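Local coordinates for gluconate kinase (Lactobacillus acidophilus, PDB 3LL3), which probably transfers a phosphate from ATP to a sugar or sugar acid such as D-xylulose or gluconate, as a member of the FGGY family of carbohydrate kinases, at residues R114-A117 with Q118-Y121; T124-M128 with H129-P133; T316-D319 with F320-V323; R361-Q364 with K365-A369. All coordinates share one frame; numbering follows the deposited sequence.

Interaction 1. Residues R114-A117 with Q118-Y121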
loop_
_atom_site.group_PDB
_atom_site.type_symbol
_atom_site.label_atom_id
_atom_site.label_comp_id
_atom_site.label_asym_id
_atom_site.label_seq_id
_atom_site.Cartn_x
_atom_site.Cartn_y
_atom_site.Cartn_z
ATOM N N ARG A 114 29.016 -9.343 12.245
ATOM C CA ARG A 114 30.437 -9.305 12.585
ATOM C C ARG A 114 31.322 -8.796 11.445
ATOM O O ARG A 114 32.528 -8.620 11.627
ATOM C CB ARG A 114 30.905 -10.691 13.030
ATOM C CG ARG A 114 30.085 -11.290 14.178
ATOM C CD ARG A 114 30.114 -12.815 14.105
ATOM N NE ARG A 114 31.358 -13.272 13.484
ATOM C CZ ARG A 114 31.436 -14.255 12.590
ATOM N NH1 ARG A 114 32.613 -14.596 12.078
ATOM N NH2 ARG A 114 30.335 -14.891 12.199
ATOM N N GLY A 115 30.730 -8.565 10.274
ATOM C CA GLY A 115 31.492 -8.120 9.118
ATOM C C GLY A 115 32.079 -9.258 8.296
ATOM O O GLY A 115 32.855 -9.014 7.370
ATOM N N PHE A 116 31.712 -10.498 8.626
ATOM C CA PHE A 116 32.208 -11.672 7.909
ATOM C C PHE A 116 31.520 -11.874 6.549
ATOM O O PHE A 116 32.175 -12.254 5.572
ATOM C CB PHE A 116 32.021 -12.930 8.757
ATOM C CG PHE A 116 32.618 -14.170 8.151
ATOM C CD1 PHE A 116 33.834 -14.120 7.491
ATOM C CD2 PHE A 116 31.971 -15.388 8.267
ATOM C CE1 PHE A 116 34.390 -15.266 6.943
ATOM C CE2 PHE A 116 32.522 -16.542 7.727
ATOM C CZ PHE A 116 33.734 -16.482 7.066
ATOM N N ALA A 117 30.209 -11.631 6.506
ATOM C CA ALA A 117 29.444 -11.791 5.273
ATOM C C ALA A 117 29.962 -10.801 4.244
ATOM O O ALA A 117 30.125 -11.135 3.074
ATOM C CB ALA A 117 27.955 -11.590 5.531
ATOM N N GLN A 118 30.259 -9.593 4.706
ATOM C CA GLN A 118 30.814 -8.552 3.851
ATOM C C GLN A 118 32.146 -8.994 3.267
ATOM O O GLN A 118 32.462 -8.693 2.122
ATOM C CB GLN A 118 30.986 -7.243 4.636
ATOM C CG GLN A 118 29.678 -6.586 5.062
ATOM C CD GLN A 118 29.099 -7.162 6.342
ATOM O OE1 GLN A 118 29.550 -8.197 6.842
ATOM N NE2 GLN A 118 28.089 -6.485 6.885
ATOM N N GLN A 119 32.924 -9.719 4.061
ATOM C CA GLN A 119 34.247 -10.164 3.644
ATOM C C GLN A 119 34.130 -11.269 2.610
ATOM O O GLN A 119 34.861 -11.293 1.623
ATOM C CB GLN A 119 35.068 -10.672 4.842
ATOM C CG GLN A 119 36.492 -11.073 4.438
ATOM C CD GLN A 119 37.297 -11.746 5.562
ATOM O OE1 GLN A 119 36.762 -12.525 6.355
ATOM N NE2 GLN A 119 38.597 -11.461 5.606
ATOM N N ILE A 120 33.208 -12.192 2.842
ATOM C CA ILE A 120 32.936 -13.238 1.860
ATOM C C ILE A 120 32.538 -12.614 0.509
ATOM O O ILE A 120 33.019 -13.032 -0.561
ATOM C CB ILE A 120 31.865 -14.225 2.384
ATOM C CG1 ILE A 120 32.473 -15.147 3.442
ATOM C CG2 ILE A 120 31.278 -15.069 1.249
ATOM C CD1 ILE A 120 31.448 -15.897 4.245
ATOM N N TYR A 121 31.682 -11.596 0.563
ATOM C CA TYR A 121 31.296 -10.863 -0.644
ATOM C C TYR A 121 32.491 -10.219 -1.361
ATOM O O TYR A 121 32.649 -10.354 -2.561
ATOM C CB TYR A 121 30.231 -9.805 -0.344
ATOM C CG TYR A 121 29.826 -9.084 -1.599
ATOM C CD1 TYR A 121 29.037 -9.715 -2.554
ATOM C CD2 TYR A 121 30.257 -7.787 -1.852
ATOM C CE1 TYR A 121 28.684 -9.067 -3.736
ATOM C CE2 TYR A 121 29.905 -7.126 -3.013
ATOM C CZ TYR A 121 29.122 -7.772 -3.953
ATOM O OH TYR A 121 28.777 -7.116 -5.107
#
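One face of the F116 ring carries the CD1 methyl of I120, and the in-plane edge of the same ring meets the side-chain oxygen of Q119. This is the first turn of helix 116-124, begun right after helix 105-114 gives way at G115, where positive phi would jam any side chain against the carbonyl of R114. The methyl makes a CH-pi contact: I120 CD1 stands 3.8 Å from the F116 ring centroid, 19° off the normal and displaced toward the CE2 and CZ rim. At the edge, Q119 OE1 lies in the ring plane, 3.5 Å from F116 CD1, and so faces ring hydrogens and not the pi cloud; the amide plane is turned 73° from the ring. With CG anti to the backbone N (chi1 -175°), F116 can serve both residues, three and four places on. L193 and I196 of helix 191-197 and L138 of helix 133-143 also touch the ring, while Q119 NE2 is hydrogen-bonded to E192. The backbone under them settles into i to i+4 bonds: I120 N donates to F116 O at 2.9 Å and Y121 N to A117 O at 3.0 Å. Q118 works on another side of the turn. Its NE2 is hydrogen-bonded to K112 O of the preceding helix, and the bend at chi2 folds its OE1 back to 3.0 Å from G115 CA.

Interaction 2. Residues T124-M128 with H129-P133. With DXP (1-deoxy-D-xylulose-5-phosphate), chain D.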
loop_
_atom_site.group_PDB
_atom_site.type_symbol
_atom_site.label_atom_id
_atom_site.label_comp_id
_atom_site.label_asym_id
_atom_site.label_seq_id
_atom_site.Cartn_x
_atom_site.Cartn_y
_atom_site.Cartn_z
ATOM N N THR A 124 34.522 -13.182 -2.915
ATOM C CA THR A 124 33.972 -14.193 -3.824
ATOM C C THR A 124 32.824 -13.708 -4.706
ATOM O O THR A 124 32.379 -14.435 -5.581
ATOM C CB THR A 124 33.481 -15.441 -3.056
ATOM O OG1 THR A 124 32.275 -15.124 -2.341
ATOM C CG2 THR A 124 34.557 -15.957 -2.072
ATOM N N GLY A 125 32.335 -12.496 -4.465
ATOM C CA GLY A 125 31.221 -11.973 -5.236
ATOM C C GLY A 125 29.877 -12.528 -4.803
ATOM O O GLY A 125 28.864 -12.282 -5.461
HETATM N N MSE A 126 29.874 -13.299 -3.718
HETATM C CA MSE A 126 28.650 -13.902 -3.200
HETATM C C MSE A 126 27.866 -12.961 -2.284
HETATM O O MSE A 126 28.359 -12.561 -1.227
HETATM C CB MSE A 126 28.960 -15.210 -2.460
HETATM C CG MSE A 126 27.750 -15.814 -1.762
HETATM SE SE MSE A 126 26.335 -16.267 -3.090
HETATM C CE MSE A 126 24.824 -16.518 -1.877
ATOM N N PRO A 127 26.640 -12.583 -2.697
ATOM C CA PRO A 127 25.795 -11.749 -1.837
ATOM C C PRO A 127 25.561 -12.360 -0.461
ATOM O O PRO A 127 25.722 -13.573 -0.269
ATOM C CB PRO A 127 24.480 -11.675 -2.615
ATOM C CG PRO A 127 24.893 -11.762 -4.029
ATOM C CD PRO A 127 26.078 -12.710 -4.056
HETATM N N MSE A 128 25.165 -11.529 0.498
HETATM C CA MSE A 128 25.038 -12.029 1.862
HETATM C C MSE A 128 23.703 -12.744 2.043
HETATM O O MSE A 128 22.747 -12.187 2.599
HETATM C CB MSE A 128 25.232 -10.896 2.864
HETATM C CG MSE A 128 26.401 -10.004 2.497
HETATM SE SE MSE A 128 26.650 -8.560 3.781
HETATM C CE MSE A 128 26.834 -7.058 2.530
ATOM N N HIS A 129 23.642 -13.983 1.565
ATOM C CA HIS A 129 22.389 -14.717 1.527
ATOM C C HIS A 129 22.620 -16.188 1.806
ATOM O O HIS A 129 23.611 -16.744 1.345
ATOM C CB HIS A 129 21.739 -14.560 0.142
ATOM C CG HIS A 129 20.295 -14.957 0.115
ATOM N ND1 HIS A 129 19.884 -16.263 -0.047
ATOM C CD2 HIS A 129 19.165 -14.219 0.260
ATOM C CE1 HIS A 129 18.564 -16.311 -0.023
ATOM N NE2 HIS A 129 18.102 -15.085 0.169
ATOM N N PRO A 130 21.689 -16.828 2.532
ATOM C CA PRO A 130 21.778 -18.230 2.965
ATOM C C PRO A 130 21.775 -19.267 1.837
ATOM O O PRO A 130 22.017 -20.457 2.089
ATOM C CB PRO A 130 20.534 -18.401 3.856
ATOM C CG PRO A 130 19.607 -17.294 3.424
ATOM C CD PRO A 130 20.532 -16.151 3.147
HETATM N N MSE A 131 21.534 -18.826 0.609
HETATM C CA MSE A 131 21.517 -19.725 -0.539
HETATM C C MSE A 131 22.895 -20.353 -0.829
HETATM O O MSE A 131 22.977 -21.453 -1.389
HETATM C CB MSE A 131 21.034 -18.974 -1.780
HETATM C CG MSE A 131 21.993 -17.888 -2.260
HETATM SE SE MSE A 131 21.184 -16.709 -3.666
HETATM C CE MSE A 131 22.634 -15.443 -3.964
ATOM N N ALA A 132 23.959 -19.647 -0.457
ATOM C CA ALA A 132 25.334 -20.074 -0.735
ATOM C C ALA A 132 25.784 -21.282 0.083
ATOM O O ALA A 132 25.575 -21.335 1.305
ATOM C CB ALA A 132 26.311 -18.919 -0.512
ATOM N N PRO A 133 26.407 -22.257 -0.596
ATOM C CA PRO A 133 27.124 -23.382 0.007
ATOM C C PRO A 133 28.015 -22.990 1.199
ATOM O O PRO A 133 27.986 -23.666 2.217
ATOM C CB PRO A 133 27.960 -23.907 -1.163
ATOM C CG PRO A 133 27.046 -23.714 -2.329
ATOM C CD PRO A 133 26.326 -22.395 -2.060
HETATM C C1 DXP D . 10.625 -16.324 5.435
HETATM C C2 DXP D . 9.763 -16.339 4.138
HETATM C C3 DXP D . 10.427 -16.932 2.870
HETATM C C4 DXP D . 11.741 -16.162 2.627
HETATM C C5 DXP D . 12.503 -16.127 1.279
HETATM O O2 DXP D . 8.831 -15.612 4.047
HETATM O O3 DXP D . 9.524 -17.058 1.843
HETATM O O4 DXP D . 11.610 -14.906 3.212
HETATM O O5 DXP D . 12.937 -14.876 0.813
HETATM P P DXP D . 14.419 -14.492 0.169
HETATM O O2P DXP D . 15.463 -14.245 1.346
HETATM O O1P DXP D . 14.806 -15.555 -0.968
HETATM O O3P DXP D . 14.385 -13.202 -0.407
#
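M126 and P127 meet H129, M131 and A132 in a buried loop between helices 116-124 and 133-143, and three kinds of interaction hold it. Among backbone bonds, H129 N donates weakly to P127 O at 2.8 Å, closing an inverse gamma turn centred on M128. A type I beta turn from H129 to A132 follows at once, its A132 N to H129 O bond long and weak, and A132 then takes the N-cap position of the next helix.

The two turns bring M126 and P127 back against M131 and A132, where the apolar contacts form. The selenomethionine M126 bends at chi2 (62°), which carries its selenium over A132, with M126 SE 3.7 Å from A132 CB and M126 CG 3.6 Å from the same methyl. The placing of its terminal methyl is doubtful. The extended M131 brings its CE within 4.3 Å of P127 CG, and Y283 of strand 281-284 touches both selenomethionines.

Polar bonds centre on the imidazole. M131 N donates to H129 ND1 at 3.1 Å, tilted 20° from the ring plane, and P130 CD lies over one ring face. At the far edge, H129 NE2 donates to the phosphate oxygen O2P of DXP at 3.0 Å, with an angle of 151° at the hydrogen. N297 holds the same ligand through ND2, and R344 packs on H129. Since ND1 accepts from the backbone, the ring's other nitrogen presents its hydrogen to the phosphate, so the turn probably helps to fix which edge of the imidazole faces the ligand.

Interaction 3. Residues T316-D319 with F320-V323. With ATP (adenosine-5'-triphosphate), chain C.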
loop_
_atom_site.group_PDB
_atom_site.type_symbol
_atom_site.label_atom_id
_atom_site.label_comp_id
_atom_site.label_asym_id
_atom_site.label_seq_id
_atom_site.Cartn_x
_atom_site.Cartn_y
_atom_site.Cartn_z
ATOM N N THR A 316 -8.255 -14.189 -16.681
ATOM C CA THR A 316 -7.078 -14.649 -17.437
ATOM C C THR A 316 -5.969 -13.598 -17.374
ATOM O O THR A 316 -6.238 -12.443 -17.071
ATOM C CB THR A 316 -7.405 -14.939 -18.936
ATOM O OG1 THR A 316 -7.795 -13.725 -19.592
ATOM C CG2 THR A 316 -8.515 -15.966 -19.066
ATOM N N PRO A 317 -4.714 -13.999 -17.632
ATOM C CA PRO A 317 -3.645 -13.000 -17.721
ATOM C C PRO A 317 -3.988 -11.913 -18.729
ATOM O O PRO A 317 -3.785 -10.723 -18.461
ATOM C CB PRO A 317 -2.459 -13.827 -18.214
ATOM C CG PRO A 317 -2.677 -15.166 -17.584
ATOM C CD PRO A 317 -4.178 -15.372 -17.565
ATOM N N GLN A 318 -4.510 -12.317 -19.886
ATOM C CA GLN A 318 -4.915 -11.356 -20.908
ATOM C C GLN A 318 -5.990 -10.380 -20.415
ATOM O O GLN A 318 -5.921 -9.186 -20.693
ATOM C CB GLN A 318 -5.391 -12.069 -22.175
ATOM C CG GLN A 318 -5.504 -11.138 -23.360
ATOM C CD GLN A 318 -4.232 -10.363 -23.581
ATOM O OE1 GLN A 318 -3.144 -10.937 -23.615
ATOM N NE2 GLN A 318 -4.352 -9.048 -23.719
ATOM N N ASP A 319 -6.983 -10.886 -19.692
ATOM C CA ASP A 319 -8.021 -10.017 -19.125
ATOM C C ASP A 319 -7.362 -8.958 -18.231
ATOM O O ASP A 319 -7.699 -7.776 -18.286
ATOM C CB ASP A 319 -9.035 -10.819 -18.287
ATOM C CG ASP A 319 -9.919 -11.745 -19.120
ATOM O OD1 ASP A 319 -10.092 -11.494 -20.327
ATOM O OD2 ASP A 319 -10.452 -12.727 -18.553
ATOM N N PHE A 320 -6.426 -9.403 -17.392
ATOM C CA PHE A 320 -5.736 -8.506 -16.473
ATOM C C PHE A 320 -4.992 -7.435 -17.245
ATOM O O PHE A 320 -5.111 -6.251 -16.947
ATOM C CB PHE A 320 -4.749 -9.314 -15.623
ATOM C CG PHE A 320 -4.114 -8.538 -14.501
ATOM C CD1 PHE A 320 -3.099 -7.640 -14.750
ATOM C CD2 PHE A 320 -4.506 -8.740 -13.199
ATOM C CE1 PHE A 320 -2.490 -6.945 -13.724
ATOM C CE2 PHE A 320 -3.897 -8.036 -12.153
ATOM C CZ PHE A 320 -2.890 -7.141 -12.426
ATOM N N LEU A 321 -4.203 -7.860 -18.232
ATOM C CA LEU A 321 -3.457 -6.934 -19.064
ATOM C C LEU A 321 -4.398 -5.943 -19.744
ATOM O O LEU A 321 -4.120 -4.748 -19.803
ATOM C CB LEU A 321 -2.676 -7.713 -20.120
ATOM C CG LEU A 321 -1.581 -8.599 -19.537
ATOM C CD1 LEU A 321 -0.947 -9.432 -20.633
ATOM C CD2 LEU A 321 -0.542 -7.737 -18.831
ATOM N N ASP A 322 -5.507 -6.450 -20.268
ATOM C CA ASP A 322 -6.489 -5.585 -20.926
ATOM C C ASP A 322 -6.956 -4.493 -19.959
ATOM O O ASP A 322 -6.973 -3.308 -20.301
ATOM C CB ASP A 322 -7.689 -6.392 -21.444
ATOM C CG ASP A 322 -7.354 -7.230 -22.670
ATOM O OD1 ASP A 322 -6.341 -6.935 -23.356
ATOM O OD2 ASP A 322 -8.113 -8.189 -22.946
ATOM N N VAL A 323 -7.315 -4.884 -18.743
ATOM C CA VAL A 323 -7.798 -3.891 -17.774
ATOM C C VAL A 323 -6.708 -2.898 -17.392
ATOM O O VAL A 323 -6.944 -1.683 -17.347
ATOM C CB VAL A 323 -8.351 -4.556 -16.519
ATOM C CG1 VAL A 323 -8.789 -3.499 -15.519
ATOM C CG2 VAL A 323 -9.514 -5.475 -16.884
HETATM P PG ATP C . 10.364 -22.262 -16.808
HETATM O O1G ATP C . 8.820 -22.789 -17.126
HETATM O O2G ATP C . 11.193 -22.034 -18.229
HETATM O O3G ATP C . 11.044 -23.227 -15.947
HETATM P PB ATP C . 8.900 -20.312 -15.303
HETATM O O1B ATP C . 9.267 -18.894 -14.556
HETATM O O2B ATP C . 8.388 -21.305 -14.368
HETATM O O3B ATP C . 10.310 -20.809 -16.026
HETATM P PA ATP C . 7.461 -18.814 -17.403
HETATM O O1A ATP C . 8.780 -18.081 -18.044
HETATM O O2A ATP C . 6.518 -19.251 -18.424
HETATM O O3A ATP C . 7.741 -20.161 -16.481
HETATM O "O5'" ATP C . 6.709 -17.678 -16.481
HETATM C "C5'" ATP C . 5.647 -18.087 -15.653
HETATM C "C4'" ATP C . 4.849 -16.865 -15.271
HETATM O "O4'" ATP C . 4.236 -16.105 -16.300
HETATM C "C3'" ATP C . 3.860 -16.891 -14.067
HETATM O "O3'" ATP C . 4.406 -16.484 -12.847
HETATM C "C2'" ATP C . 2.586 -16.140 -14.600
HETATM O "O2'" ATP C . 1.921 -15.409 -13.606
HETATM C "C1'" ATP C . 3.194 -15.352 -15.740
HETATM N N9 ATP C . 2.281 -15.120 -16.850
HETATM C C8 ATP C . 1.543 -16.024 -17.523
HETATM N N7 ATP C . 0.919 -15.323 -18.593
HETATM C C5 ATP C . 1.333 -13.972 -18.534
HETATM C C6 ATP C . 1.042 -12.848 -19.339
HETATM N N6 ATP C . 0.179 -13.005 -20.503
HETATM N N1 ATP C . 1.589 -11.659 -19.060
HETATM C C2 ATP C . 2.437 -11.505 -17.986
HETATM N N3 ATP C . 2.715 -12.612 -17.202
HETATM C C4 ATP C . 2.160 -13.823 -17.487
#
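Regular i to i+4 bonds open helix 317-325: F320 N donates to T316 O, L321 N to P317 O at 2.9 Å, D322 N to Q318 O and V323 N to D319 O. T316 and D319 close this end as a capping box. D319 N donates to T316 OG1 at 3.0 Å, and T316 N returns a bond to D319 OD2 at 3.2 Å, approaching from above the carboxylate plane. One turn on, Q318 NE2 donates to D322 OD1 at 2.9 Å; the acceptor lies in the amide plane, but the donor stands 48° out of the carboxylate plane. Chi2 of Q318, bent to 52°, turns the amide along the helix to reach it. Another side of the helix faces the nucleotide, where P317 CB comes within 3.6 Å of ATP N6 and L321 CD1 within 3.7 Å of ATP N1. Cutting L321 back to an alanine is likely to open a gap beside the adenine and take an apolar neighbour from F408 and V409 of helix 407-417. The contact thus offers adenine carbon surface, while the D319 carboxylate sits at the helix N terminus, where the dipole and the T316 amide probably favour its negative charge.

Interaction 4. Residues R361-Q364 with K365-A369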
loop_
_atom_site.group_PDB
_atom_site.type_symbol
_atom_site.label_atom_id
_atom_site.label_comp_id
_atom_site.label_asym_id
_atom_site.label_seq_id
_atom_site.Cartn_x
_atom_site.Cartn_y
_atom_site.Cartn_z
ATOM N N ARG A 361 -9.397 8.368 -4.412
ATOM C CA ARG A 361 -10.607 7.833 -5.021
ATOM C C ARG A 361 -10.515 7.826 -6.560
ATOM O O ARG A 361 -11.330 7.216 -7.231
ATOM C CB ARG A 361 -11.855 8.584 -4.494
ATOM C CG ARG A 361 -12.108 8.336 -2.975
ATOM C CD ARG A 361 -12.994 9.405 -2.290
ATOM N NE ARG A 361 -14.191 9.729 -3.056
ATOM C CZ ARG A 361 -14.527 10.954 -3.441
ATOM N NH1 ARG A 361 -13.762 11.991 -3.109
ATOM N NH2 ARG A 361 -15.641 11.148 -4.145
HETATM N N MSE A 362 -9.505 8.495 -7.110
HETATM C CA MSE A 362 -9.208 8.412 -8.550
HETATM C C MSE A 362 -8.631 7.049 -8.957
HETATM O O MSE A 362 -8.671 6.679 -10.127
HETATM C CB MSE A 362 -8.204 9.492 -8.977
HETATM C CG MSE A 362 -8.701 10.909 -8.818
HETATM SE SE MSE A 362 -10.247 11.212 -9.965
HETATM C CE MSE A 362 -9.345 11.133 -11.709
ATOM N N HIS A 363 -8.073 6.315 -8.000
ATOM C CA HIS A 363 -7.490 5.009 -8.305
ATOM C C HIS A 363 -8.515 3.898 -8.244
ATOM O O HIS A 363 -8.895 3.447 -7.159
ATOM C CB HIS A 363 -6.319 4.706 -7.381
ATOM C CG HIS A 363 -5.210 5.700 -7.490
ATOM N ND1 HIS A 363 -5.068 6.748 -6.608
ATOM C CD2 HIS A 363 -4.210 5.824 -8.395
ATOM C CE1 HIS A 363 -4.022 7.474 -6.960
ATOM N NE2 HIS A 363 -3.481 6.935 -8.041
ATOM N N GLN A 364 -8.945 3.445 -9.417
ATOM C CA GLN A 364 -9.908 2.361 -9.518
ATOM C C GLN A 364 -9.172 1.072 -9.884
ATOM O O GLN A 364 -7.949 1.046 -9.849
ATOM C CB GLN A 364 -10.988 2.725 -10.536
ATOM C CG GLN A 364 -11.797 3.950 -10.113
ATOM C CD GLN A 364 -12.657 4.495 -11.236
ATOM O OE1 GLN A 364 -13.519 3.798 -11.765
ATOM N NE2 GLN A 364 -12.421 5.751 -11.607
ATOM N N LYS A 365 -9.894 0.012 -10.235
ATOM C CA LYS A 365 -9.232 -1.257 -10.538
ATOM C C LYS A 365 -8.112 -1.144 -11.585
ATOM O O LYS A 365 -7.047 -1.725 -11.412
ATOM C CB LYS A 365 -10.232 -2.337 -10.949
ATOM C CG LYS A 365 -9.616 -3.751 -11.032
ATOM C CD LYS A 365 -9.790 -4.501 -9.719
ATOM C CE LYS A 365 -11.264 -4.898 -9.568
ATOM N NZ LYS A 365 -11.520 -5.720 -8.360
ATOM N N PRO A 366 -8.346 -0.411 -12.678
ATOM C CA PRO A 366 -7.272 -0.366 -13.679
ATOM C C PRO A 366 -5.978 0.229 -13.136
ATOM O O PRO A 366 -4.916 -0.272 -13.467
ATOM C CB PRO A 366 -7.870 0.522 -14.772
ATOM C CG PRO A 366 -9.332 0.206 -14.702
ATOM C CD PRO A 366 -9.609 0.122 -13.220
ATOM N N GLU A 367 -6.071 1.288 -12.337
ATOM C CA GLU A 367 -4.895 1.888 -11.713
ATOM C C GLU A 367 -4.148 0.901 -10.804
ATOM O O GLU A 367 -2.920 0.894 -10.777
ATOM C CB GLU A 367 -5.282 3.128 -10.899
ATOM C CG GLU A 367 -5.533 4.402 -11.723
ATOM C CD GLU A 367 -6.791 4.329 -12.578
ATOM O OE1 GLU A 367 -7.760 3.621 -12.215
ATOM O OE2 GLU A 367 -6.806 4.989 -13.624
HETATM N N MSE A 368 -4.876 0.078 -10.052
HETATM C CA MSE A 368 -4.206 -0.888 -9.182
HETATM C C MSE A 368 -3.572 -1.997 -9.983
HETATM O O MSE A 368 -2.456 -2.393 -9.683
HETATM C CB MSE A 368 -5.136 -1.456 -8.124
HETATM C CG MSE A 368 -5.650 -0.330 -7.201
HETATM SE SE MSE A 368 -6.692 -1.011 -5.721
HETATM C CE MSE A 368 -5.241 -1.739 -4.599
ATOM N N ALA A 369 -4.282 -2.472 -11.009
ATOM C CA ALA A 369 -3.773 -3.521 -11.887
ATOM C C ALA A 369 -2.492 -3.063 -12.548
ATOM O O ALA A 369 -1.500 -3.783 -12.561
ATOM C CB ALA A 369 -4.811 -3.893 -12.962
#
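Q364 and E367 meet through a bond that runs backward along the chain: Q364 N donates to E367 OE1 at 3.0 Å, reaching the oxygen on its anti side and 34° out of the carboxylate plane. The glutamate gets there because CG lies beside its own backbone N (chi1 -78°) and the chain then bends at chi2, curling the carboxylate back over the start of the helix. OE1 also lies 3.7 Å from Q364 CB. H363 adds the third surface, its CD2 edge 3.8 Å from E367 CB with the methylene in the ring plane. Q364 holds the N-cap position of helix 365-388, and E367, at N3, accepts from the N-cap amide, which is one half of a capping box; the reciprocal bond from the Q364 side chain is not made. Q364 O meanwhile accepts M368 N at 3.2 Å. R332 holds E367 and H363 together: its NE makes a salt bridge with E367 OE2, and its carbonyl O is hydrogen-bonded to H363 NE2. With a glutamine in place of E367, the R332 guanidinium would probably lose its charged mate. H363 O accepts a hydrogen bond from W305 NE1 of the second subunit, whose T309 packs against M368.

How the interactions relate
From the N terminus the four contacts follow in series; each is local, so none closes a long loop and none nests in or crosses another. Interaction 1 starts helix 116-124, and interaction 2 takes up the loop leading from that helix to helix 133-143. The two touch, with A117 CB 3.7 Å from M128 SE, within the N-terminal FGGY domain. Interactions 3 and 4 lie in the C-terminal FGGY domain at the starts of helices 317-325 and 365-388, which pack together as F320 CE1 meets A369 O at 3.5 Å. Interaction 2 reaches DXP and interaction 3 the adenine, their centres about 37 Å apart, while interaction 4 borders the second subunit.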